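Local coordinates for GDSL-like protein (Roseburia intestinalis L1-82, PDB 6HFZ) that removes acetyl groups from acetylated mannans as a two-domain esterase, its hydrolase part being of the GDSL-like (SGNH hydrolase) family, at residues 174-178 / 179-183; 186-189 / 190-193; 239-242 / 243-247; 309-312 / 313-316. One frame throughout, in Å; residues are numbered along the deposited sequence.

Overall arrangement
The four contacts follow one another along the chain, two in each half of a two-domain protein. Contact 1 closes helix 173-178, and contact 2 lies further along the loop toward helix 196-215; both belong to the GDSL-like hydrolase. Their centres are about 13 Å apart, and I187 of contact 2 packs on V177 and I182 of contact 1. Contacts 3 and 4 are surface turns of the beta-rich part, with centres about 21 Å apart; 309-316 joins two neighbouring strands of one sheet. From the centre of contact 2 it is about 38 Å to that of contact 3 and about 41 Å to that of contact 4, so both turns sit well away from the probable active site at 190-193.

Contact 1 of 4, residues 174-178 / 179-183; sequences YPEVV and AGRIE
The backbone carbonyls of E176 and V177 accept hydrogen bonds from G180, R181 and I182, where helix 173-178 runs out into a loop. A179 N still makes a helical bond, to P175 O at 3.2 Å. G180 then takes a positive phi of 84°, and the chain doubles back: G180 N donates to V177 O at 3.0 Å, and R181 N to E176 O at 3.0 Å. E176 O accepts from I182 N as well, and a water donates to both V177 O and I182 O.

Among the side chains, E176 and R181 form a two-pronged salt bridge. The guanidinium comes side-on, R181 NE to E176 OE1 at 2.9 Å and R181 NH2 to E176 OE2 at 2.8 Å, each oxygen met on its syn side, with the two planes 35° apart. A bend in the glutamate at chi2 (-63°) brings the carboxylate round to the NE and NH2 edge of R181, while A179 CB lies over one guanidinium face, toward its rim. OE1 also accepts from Q4 N. An alanine at E176 would probably leave the guanidinium of R181 without its partner and able to swing, and Q4 N without this acceptor. On the apolar side, I182 CD1 rests on E176 CB at 3.8 Å, and V177 CG2 meets I182 CB at 4.1 Å, those two side chains crossing at about a right angle.

Glycine with positive phi and paired bonds into the last turn make this a Schellman motif, here ending a helix of the hydrolase domain.

Contact 2 of 4, residues 186-189 / 190-193; sequences EITP and DDLH. With ACT (acetate ion), chain E.
T188 and H193 are joined by a hydroxyl-to-backbone bond, T188 OG1 donating to H193 O at 2.7 Å from above the carbonyl plane. The same hydroxyl oxygen receives two weak bonds, from D190 N at 3.3 Å and D191 N at 3.0 Å, so one threonine draws the turn in around itself. With OG1 anti to the backbone N (chi1 171°), the hydroxyl sits inside the turn, and the methyl CG2 faces the backbone of D191.

D190 OD1 accepts from L192 N on the anti side, out of the carboxylate plane, an Asx turn, and from H193 N at 2.8 Å on its syn lone pair, the Asx motif; the two bonds fix the aspartate. H193 ND1 donates to D190 OD2 at 2.6 Å, almost straight at 173°; the oxygen lies in the ring plane, the nitrogen out of the carboxylate plane. D191, by contrast, salt-bridges R185.

Packing and a ligand complete the histidine's surroundings. L192 CG lies over the centre of one ring face, 3.9 Å above the plane, and H193 NE2 at the far edge donates to the acetate O at 2.8 Å.

Acetate is also hydrogen-bonded by S41 N, G81 N and N110 ND2, consistent with an SGNH oxyanion hole. D190 and H193, with S41, probably form the Ser-His-Asp triad; the acetate, though likely from the crystallisation liquor, matches the acid that deacetylation releases.

Contact 3 of 4, residues 239-242 / 243-247; sequences IRHQ and NSDEN
Q242 and D245 close a type I beta turn just past strand 237-241, D245 N donating to Q242 O at 2.9 Å. From the last strand residue, H241 ND1 donates to D245 OD2 at 2.7 Å. This bond is short but bent, with 143° at the hydrogen: the oxygen is tilted out of the imidazole plane, and the nitrogen stands above the carboxylate plane, the two planes lying 38° apart. Because CG of D245 is anti to its backbone N (chi1 -172°), the carboxylate swings back toward the end of the strand.

The other oxygen, D245 OD1, accepts from N247 N at 2.7 Å, nearly along the C-O bond. A beta turn and this Asx turn thus share D245, leading the chain from strand 237-241 of one antiparallel sheet toward strand 249-251 of another. H241 also packs on L282 and V284 of strand 279-286 in that second sheet. An alanine in place of D245 is likely to leave H241 ND1 and N247 N without their acceptor and the imidazole freer to rotate.

A water accepts from Q242 N at 2.9 Å and lies 3.1 Å from S244 OG. Q242 places OE1 over one guanidinium face of R240, near its rim and 3.6 Å above its plane, while NE2 bonds to V364 O; N243 ND2 is held by D256 O and G270 O.

Contact 4 of 4, residues 309-312 / 313-316; sequences DGDA and EHAV
D311 and H314 are paired by side chain and backbone at once. H314 ND1 donates to D311 OD1 at 2.7 Å in a fairly straight bond (162°), and the oxygen lies in the plane of the imidazole, at its edge. The carboxylate meets the N-H on its syn side but is turned steeply against the ring, with the two planes 68° apart. H314 CB also passes beside the acid, 3.5 Å from D311 OD1. This pairing depends on the aspartate reaching forward: a chi1 near 180° (-171°) carries the carboxylate away from the D311 nitrogen.

Behind the side chains, H314 N donates to D311 O at 3.0 Å and so closes the backbone between the two residues whose side chains meet. A longer, weak bond runs one residue on, from A315 N to A312 O at 3.4 Å. A water donates to D311 O at 2.8 Å and, weakly, to H314 O, linking the start and end of the bend. D311 is itself the centre of an inverse gamma turn, in which A312 N bonds weakly to G310 O at 2.7 Å.

Further out, D309 holds the approach to the bend: its carboxylate accepts from H344 ND1 and K345 N of strand 342-352. A312 and A315 touch I307 of strand 303-308, and V316 pairs with I306. The whole segment is thus the connection of a beta hairpin, joining strand 303-308 to its antiparallel neighbour 316-319 at the border of a five-stranded sheet.

Contact 1 of 4, residues 174-178 / 179-183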
loop_
_atom_site.group_PDB
_atom_site.type_symbol
_atom_site.label_atom_id
_atom_site.label_comp_id
_atom_site.label_asym_id
_atom_site.label_seq_id
_atom_site.Cartn_x
_atom_site.Cartn_y
_atom_site.Cartn_z
ATOM N N TYR A 174 -16.854 -13.376 3.654
ATOM C CA TYR A 174 -16.243 -14.621 4.187
ATOM C C TYR A 174 -17.285 -15.454 4.922
ATOM O O TYR A 174 -17.307 -16.665 4.708
ATOM C CB TYR A 174 -14.994 -14.355 5.032
ATOM C CG TYR A 174 -14.454 -15.593 5.696
ATOM C CD1 TYR A 174 -13.779 -16.599 5.007
ATOM C CD2 TYR A 174 -14.717 -15.791 7.039
ATOM C CE1 TYR A 174 -13.386 -17.771 5.657
ATOM C CE2 TYR A 174 -14.288 -16.918 7.708
ATOM C CZ TYR A 174 -13.601 -17.914 7.024
ATOM O OH TYR A 174 -13.198 -19.041 7.727
ATOM N N PRO A 175 -18.164 -14.896 5.787
ATOM C CA PRO A 175 -19.218 -15.706 6.428
ATOM C C PRO A 175 -20.065 -16.539 5.464
ATOM O O PRO A 175 -20.365 -17.718 5.790
ATOM C CB PRO A 175 -20.082 -14.672 7.169
ATOM C CG PRO A 175 -19.051 -13.578 7.504
ATOM C CD PRO A 175 -18.133 -13.518 6.290
ATOM N N GLU A 176 -20.365 -15.990 4.260
ATOM C CA GLU A 176 -21.136 -16.744 3.253
ATOM C C GLU A 176 -20.267 -17.835 2.607
ATOM O O GLU A 176 -20.755 -18.945 2.308
ATOM C CB GLU A 176 -21.826 -15.784 2.270
ATOM C CG GLU A 176 -22.944 -14.983 2.929
ATOM C CD GLU A 176 -24.080 -15.868 3.430
ATOM O OE1 GLU A 176 -24.848 -16.332 2.595
ATOM O OE2 GLU A 176 -24.122 -16.209 4.626
ATOM N N VAL A 177 -18.954 -17.591 2.495
ATOM C CA VAL A 177 -18.014 -18.584 1.977
ATOM C C VAL A 177 -17.860 -19.736 2.970
ATOM O O VAL A 177 -17.963 -20.924 2.599
ATOM C CB VAL A 177 -16.665 -17.971 1.614
ATOM C CG1 VAL A 177 -15.608 -19.024 1.289
ATOM C CG2 VAL A 177 -16.833 -16.983 0.472
ATOM N N VAL A 178 -17.610 -19.415 4.232
ATOM C CA VAL A 178 -17.331 -20.495 5.175
ATOM C C VAL A 178 -18.597 -21.361 5.393
ATOM O O VAL A 178 -18.475 -22.527 5.737
ATOM C CB VAL A 178 -16.699 -19.962 6.478
ATOM C CG1 VAL A 178 -17.711 -19.281 7.413
ATOM C CG2 VAL A 178 -15.919 -21.045 7.228
ATOM N N ALA A 179 -19.795 -20.803 5.230
ATOM C CA ALA A 179 -21.066 -21.536 5.449
ATOM C C ALA A 179 -21.420 -22.381 4.223
ATOM O O ALA A 179 -22.437 -23.097 4.261
ATOM C CB ALA A 179 -22.213 -20.592 5.744
ATOM N N GLY A 180 -20.665 -22.187 3.133
ATOM C CA GLY A 180 -20.782 -22.943 1.896
ATOM C C GLY A 180 -21.854 -22.416 0.951
ATOM O O GLY A 180 -22.243 -23.133 0.009
ATOM N N ARG A 181 -22.310 -21.179 1.140
ATOM C CA ARG A 181 -23.309 -20.597 0.233
ATOM C C ARG A 181 -22.674 -19.863 -0.935
ATOM O O ARG A 181 -23.335 -19.684 -1.938
ATOM C CB ARG A 181 -24.282 -19.720 1.013
ATOM C CG ARG A 181 -25.309 -20.597 1.733
ATOM C CD ARG A 181 -26.324 -19.723 2.376
ATOM N NE ARG A 181 -25.664 -19.004 3.447
ATOM C CZ ARG A 181 -25.608 -19.419 4.717
ATOM N NH1 ARG A 181 -25.984 -20.652 5.040
ATOM N NH2 ARG A 181 -25.212 -18.575 5.653
ATOM N N ILE A 182 -21.415 -19.455 -0.820
ATOM C CA ILE A 182 -20.636 -19.035 -1.983
ATOM C C ILE A 182 -19.442 -19.979 -2.097
ATOM O O ILE A 182 -18.669 -20.102 -1.108
ATOM C CB ILE A 182 -20.125 -17.594 -1.815
ATOM C CG1 ILE A 182 -21.248 -16.562 -1.687
ATOM C CG2 ILE A 182 -19.129 -17.251 -2.913
ATOM C CD1 ILE A 182 -20.773 -15.197 -1.332
ATOM N N GLU A 183 -19.260 -20.640 -3.240
ATOM C CA GLU A 183 -18.029 -21.457 -3.408
ATOM C C GLU A 183 -16.900 -20.507 -3.835
ATOM O O GLU A 183 -17.134 -19.579 -4.594
ATOM C CB GLU A 183 -18.137 -22.626 -4.399
ATOM C CG GLU A 183 -17.165 -23.785 -4.050
ATOM C CD GLU A 183 -15.680 -23.657 -4.433
ATOM O OE1 GLU A 183 -15.383 -23.117 -5.512
ATOM O OE2 GLU A 183 -14.804 -24.120 -3.656
HETATM O O HOH W 1 -17.553 -22.296 0.369
#

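Contact 2 of 4, residues 186-189 / 190-193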
loop_
_atom_site.group_PDB
_atom_site.type_symbol
_atom_site.label_atom_id
_atom_site.label_comp_id
_atom_site.label_asym_id
_atom_site.label_seq_id
_atom_site.Cartn_x
_atom_site.Cartn_y
_atom_site.Cartn_z
ATOM N N GLU A 186 -16.281 -19.163 -7.344
ATOM C CA GLU A 186 -17.265 -18.250 -7.878
ATOM C C GLU A 186 -16.819 -16.797 -7.761
ATOM O O GLU A 186 -17.287 -15.965 -8.556
ATOM C CB GLU A 186 -18.618 -18.420 -7.187
ATOM C CG GLU A 186 -19.175 -19.815 -7.389
ATOM C CD GLU A 186 -20.572 -20.005 -6.843
ATOM O OE1 GLU A 186 -20.732 -19.972 -5.594
ATOM O OE2 GLU A 186 -21.498 -20.203 -7.675
ATOM N N ILE A 187 -15.974 -16.476 -6.764
ATOM C CA ILE A 187 -15.590 -15.076 -6.549
ATOM C C ILE A 187 -14.080 -14.839 -6.541
ATOM O O ILE A 187 -13.712 -13.667 -6.534
ATOM C CB ILE A 187 -16.180 -14.516 -5.246
ATOM C CG1 ILE A 187 -15.670 -15.290 -4.030
ATOM C CG2 ILE A 187 -17.692 -14.420 -5.344
ATOM C CD1 ILE A 187 -16.023 -14.593 -2.700
ATOM N N THR A 188 -13.248 -15.889 -6.535
ATOM C CA THR A 188 -11.810 -15.670 -6.570
ATOM C C THR A 188 -11.117 -16.918 -7.091
ATOM O O THR A 188 -11.403 -18.031 -6.650
ATOM C CB THR A 188 -11.278 -15.281 -5.184
ATOM O OG1 THR A 188 -9.858 -15.321 -5.320
ATOM C CG2 THR A 188 -11.707 -16.224 -4.088
ATOM N N PRO A 189 -10.181 -16.781 -8.065
ATOM C CA PRO A 189 -9.422 -17.933 -8.541
ATOM C C PRO A 189 -8.300 -18.419 -7.624
ATOM O O PRO A 189 -7.860 -19.547 -7.821
ATOM C CB PRO A 189 -8.818 -17.474 -9.876
ATOM C CG PRO A 189 -8.771 -15.973 -9.755
ATOM C CD PRO A 189 -9.907 -15.565 -8.840
ATOM N N ASP A 190 -7.872 -17.612 -6.635
ATOM C CA ASP A 190 -6.715 -17.932 -5.841
ATOM C C ASP A 190 -6.908 -17.647 -4.347
ATOM O O ASP A 190 -5.933 -17.701 -3.644
ATOM C CB ASP A 190 -5.471 -17.182 -6.306
ATOM C CG ASP A 190 -5.595 -15.668 -6.275
ATOM O OD1 ASP A 190 -6.532 -15.151 -5.657
ATOM O OD2 ASP A 190 -4.817 -15.038 -6.981
ATOM N N ASP A 191 -8.134 -17.317 -3.927
ATOM C CA ASP A 191 -8.520 -17.089 -2.533
ATOM C C ASP A 191 -8.004 -15.756 -2.002
ATOM O O ASP A 191 -8.194 -15.453 -0.823
ATOM C CB ASP A 191 -8.061 -18.231 -1.652
ATOM C CG ASP A 191 -8.857 -19.471 -1.945
ATOM O OD1 ASP A 191 -10.063 -19.341 -2.315
ATOM O OD2 ASP A 191 -8.255 -20.541 -1.871
ATOM N N LEU A 192 -7.465 -14.908 -2.877
ATOM C CA LEU A 192 -7.010 -13.577 -2.453
ATOM C C LEU A 192 -7.588 -12.508 -3.385
ATOM O O LEU A 192 -8.238 -11.558 -2.927
ATOM C CB LEU A 192 -5.481 -13.557 -2.456
ATOM C CG LEU A 192 -4.844 -12.181 -2.221
ATOM C CD1 LEU A 192 -5.313 -11.573 -0.902
ATOM C CD2 LEU A 192 -3.323 -12.264 -2.245
ATOM N N HIS A 193 -7.317 -12.655 -4.694
ATOM C CA HIS A 193 -7.738 -11.678 -5.704
ATOM C C HIS A 193 -9.151 -11.983 -6.183
ATOM O O HIS A 193 -9.410 -13.073 -6.664
ATOM C CB HIS A 193 -6.788 -11.661 -6.921
ATOM C CG HIS A 193 -5.377 -11.440 -6.496
ATOM N ND1 HIS A 193 -4.487 -12.490 -6.339
ATOM C CD2 HIS A 193 -4.758 -10.318 -6.055
ATOM C CE1 HIS A 193 -3.335 -12.009 -5.866
ATOM N NE2 HIS A 193 -3.487 -10.669 -5.665
HETATM C C ACT E . -1.918 -8.292 -3.469
HETATM O O ACT E . -1.532 -9.286 -4.161
HETATM O OXT ACT E . -1.360 -7.192 -3.498
HETATM C CH3 ACT E . -3.091 -8.397 -2.548
#

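Contact 3 of 4, residues 239-242 / 243-247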
loop_
_atom_site.group_PDB
_atom_site.type_symbol
_atom_site.label_atom_id
_atom_site.label_comp_id
_atom_site.label_asym_id
_atom_site.label_seq_id
_atom_site.Cartn_x
_atom_site.Cartn_y
_atom_site.Cartn_z
ATOM N N ILE A 239 11.266 8.399 3.736
ATOM C CA ILE A 239 11.837 9.064 2.579
ATOM C C ILE A 239 12.511 8.035 1.676
ATOM O O ILE A 239 13.408 7.374 2.096
ATOM C CB ILE A 239 12.806 10.158 3.058
ATOM C CG1 ILE A 239 12.057 11.293 3.758
ATOM C CG2 ILE A 239 13.669 10.665 1.903
ATOM C CD1 ILE A 239 11.072 12.011 2.888
ATOM N N ARG A 240 12.055 7.874 0.435
ATOM C CA ARG A 240 12.772 6.983 -0.467
ATOM C C ARG A 240 14.023 7.686 -1.017
ATOM O O ARG A 240 13.960 8.858 -1.415
ATOM C CB ARG A 240 11.953 6.615 -1.696
ATOM C CG ARG A 240 10.922 5.536 -1.487
ATOM C CD ARG A 240 10.087 5.345 -2.745
ATOM N NE ARG A 240 9.282 6.512 -3.119
ATOM C CZ ARG A 240 8.434 6.511 -4.143
ATOM N NH1 ARG A 240 8.276 5.410 -4.855
ATOM N NH2 ARG A 240 7.734 7.596 -4.429
ATOM N N HIS A 241 15.116 6.954 -1.065
ATOM C CA HIS A 241 16.390 7.358 -1.708
ATOM C C HIS A 241 16.468 6.572 -3.016
ATOM O O HIS A 241 16.581 5.328 -3.005
ATOM C CB HIS A 241 17.583 7.118 -0.775
ATOM C CG HIS A 241 17.521 7.926 0.467
ATOM N ND1 HIS A 241 18.257 9.107 0.627
ATOM C CD2 HIS A 241 16.779 7.787 1.588
ATOM C CE1 HIS A 241 17.992 9.621 1.800
ATOM N NE2 HIS A 241 17.091 8.850 2.404
ATOM N N GLN A 242 16.357 7.290 -4.125
ATOM C CA GLN A 242 16.377 6.701 -5.457
ATOM C C GLN A 242 17.451 7.421 -6.286
ATOM O O GLN A 242 18.283 8.125 -5.721
ATOM C CB GLN A 242 14.983 6.745 -6.057
ATOM C CG GLN A 242 14.006 5.851 -5.289
ATOM C CD GLN A 242 12.664 5.655 -5.933
ATOM O OE1 GLN A 242 11.812 6.548 -5.925
ATOM N NE2 GLN A 242 12.446 4.463 -6.478
ATOM N N ASN A 243 17.475 7.181 -7.598
ATOM C CA ASN A 243 18.665 7.511 -8.388
ATOM C C ASN A 243 18.767 9.039 -8.573
ATOM O O ASN A 243 19.784 9.466 -9.054
ATOM C CB ASN A 243 18.778 6.671 -9.666
ATOM C CG ASN A 243 17.795 6.999 -10.779
ATOM O OD1 ASN A 243 17.482 8.161 -11.028
ATOM N ND2 ASN A 243 17.405 5.993 -11.532
ATOM N N SER A 244 17.760 9.825 -8.141
ATOM C CA SER A 244 17.820 11.297 -8.145
ATOM C C SER A 244 18.602 11.831 -6.926
ATOM O O SER A 244 18.911 13.023 -6.848
ATOM C CB SER A 244 16.434 11.890 -8.172
ATOM O OG SER A 244 15.620 11.337 -7.128
ATOM N N ASP A 245 18.919 10.963 -5.954
ATOM C CA ASP A 245 19.520 11.408 -4.698
ATOM C C ASP A 245 20.985 11.807 -4.928
ATOM O O ASP A 245 21.765 11.060 -5.498
ATOM C CB ASP A 245 19.441 10.306 -3.641
ATOM C CG ASP A 245 19.862 10.742 -2.246
ATOM O OD1 ASP A 245 21.049 11.144 -2.060
ATOM O OD2 ASP A 245 19.007 10.697 -1.359
ATOM N N GLU A 246 21.370 12.964 -4.401
ATOM C CA GLU A 246 22.688 13.523 -4.740
ATOM C C GLU A 246 23.813 12.935 -3.860
ATOM O O GLU A 246 24.992 13.193 -4.155
ATOM C CB GLU A 246 22.665 15.055 -4.695
ATOM C CG GLU A 246 22.131 15.660 -3.406
ATOM C CD GLU A 246 22.246 17.179 -3.347
ATOM O OE1 GLU A 246 22.048 17.834 -4.398
ATOM O OE2 GLU A 246 22.556 17.707 -2.254
ATOM N N ASN A 247 23.492 12.157 -2.813
ATOM C CA ASN A 247 24.526 11.624 -1.900
ATOM C C ASN A 247 24.950 10.188 -2.251
ATOM O O ASN A 247 25.738 9.570 -1.536
ATOM C CB ASN A 247 24.059 11.673 -0.446
ATOM C CG ASN A 247 24.050 13.090 0.076
ATOM O OD1 ASN A 247 25.095 13.738 0.119
ATOM N ND2 ASN A 247 22.872 13.587 0.417
HETATM O O HOH W 2 15.769 10.157 -4.224
#

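Contact 4 of 4, residues 309-312 / 313-316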
loop_
_atom_site.group_PDB
_atom_site.type_symbol
_atom_site.label_atom_id
_atom_site.label_comp_id
_atom_site.label_asym_id
_atom_site.label_seq_id
_atom_site.Cartn_x
_atom_site.Cartn_y
_atom_site.Cartn_z
ATOM N N ASP A 309 26.077 0.858 8.208
ATOM C CA ASP A 309 27.091 1.442 9.102
ATOM C C ASP A 309 28.277 0.474 9.292
ATOM O O ASP A 309 28.755 0.294 10.423
ATOM C CB ASP A 309 26.433 1.765 10.452
ATOM C CG ASP A 309 25.379 2.857 10.373
ATOM O OD1 ASP A 309 25.585 3.789 9.551
ATOM O OD2 ASP A 309 24.355 2.764 11.142
ATOM N N GLY A 310 28.672 -0.209 8.214
ATOM C CA GLY A 310 29.789 -1.158 8.208
ATOM C C GLY A 310 29.583 -2.409 9.054
ATOM O O GLY A 310 30.538 -3.154 9.302
ATOM N N ASP A 311 28.352 -2.699 9.477
ATOM C CA ASP A 311 28.073 -3.874 10.292
ATOM C C ASP A 311 28.002 -5.087 9.354
ATOM O O ASP A 311 26.946 -5.725 9.181
ATOM C CB ASP A 311 26.801 -3.678 11.117
ATOM C CG ASP A 311 26.527 -4.754 12.153
ATOM O OD1 ASP A 311 27.361 -5.680 12.291
ATOM O OD2 ASP A 311 25.438 -4.696 12.754
ATOM N N ALA A 312 29.145 -5.383 8.724
ATOM C CA ALA A 312 29.224 -6.276 7.578
ATOM C C ALA A 312 29.060 -7.723 8.027
ATOM O O ALA A 312 28.649 -8.574 7.222
ATOM C CB ALA A 312 30.529 -6.092 6.837
ATOM N N GLU A 313 29.393 -7.994 9.293
ATOM C CA GLU A 313 29.226 -9.317 9.865
ATOM C C GLU A 313 27.727 -9.625 10.000
ATOM O O GLU A 313 27.357 -10.789 10.148
ATOM C CB GLU A 313 29.957 -9.439 11.212
ATOM C CG GLU A 313 31.475 -9.350 11.117
ATOM C CD GLU A 313 32.181 -10.566 10.520
ATOM O OE1 GLU A 313 31.498 -11.566 10.242
ATOM O OE2 GLU A 313 33.422 -10.515 10.330
ATOM N N HIS A 314 26.883 -8.588 9.936
ATOM C CA HIS A 314 25.400 -8.731 10.022
ATOM C C HIS A 314 24.658 -8.231 8.762
ATOM O O HIS A 314 23.492 -7.792 8.841
ATOM C CB HIS A 314 24.905 -8.001 11.268
ATOM C CG HIS A 314 25.431 -8.635 12.506
ATOM N ND1 HIS A 314 26.484 -8.088 13.220
ATOM C CD2 HIS A 314 25.109 -9.804 13.108
ATOM C CE1 HIS A 314 26.757 -8.871 14.249
ATOM N NE2 HIS A 314 25.925 -9.930 14.204
ATOM N N ALA A 315 25.303 -8.347 7.596
ATOM C CA ALA A 315 24.699 -8.108 6.336
ATOM C C ALA A 315 23.416 -8.946 6.187
ATOM O O ALA A 315 23.340 -10.092 6.661
ATOM C CB ALA A 315 25.691 -8.439 5.240
ATOM N N VAL A 316 22.406 -8.374 5.509
ATOM C CA VAL A 316 21.219 -9.074 5.117
ATOM C C VAL A 316 21.311 -9.431 3.636
ATOM O O VAL A 316 21.592 -8.578 2.784
ATOM C CB VAL A 316 19.943 -8.270 5.419
ATOM C CG1 VAL A 316 18.690 -8.938 4.896
ATOM C CG2 VAL A 316 19.841 -7.986 6.903
HETATM O O HOH W 3 24.595 -4.536 8.312
#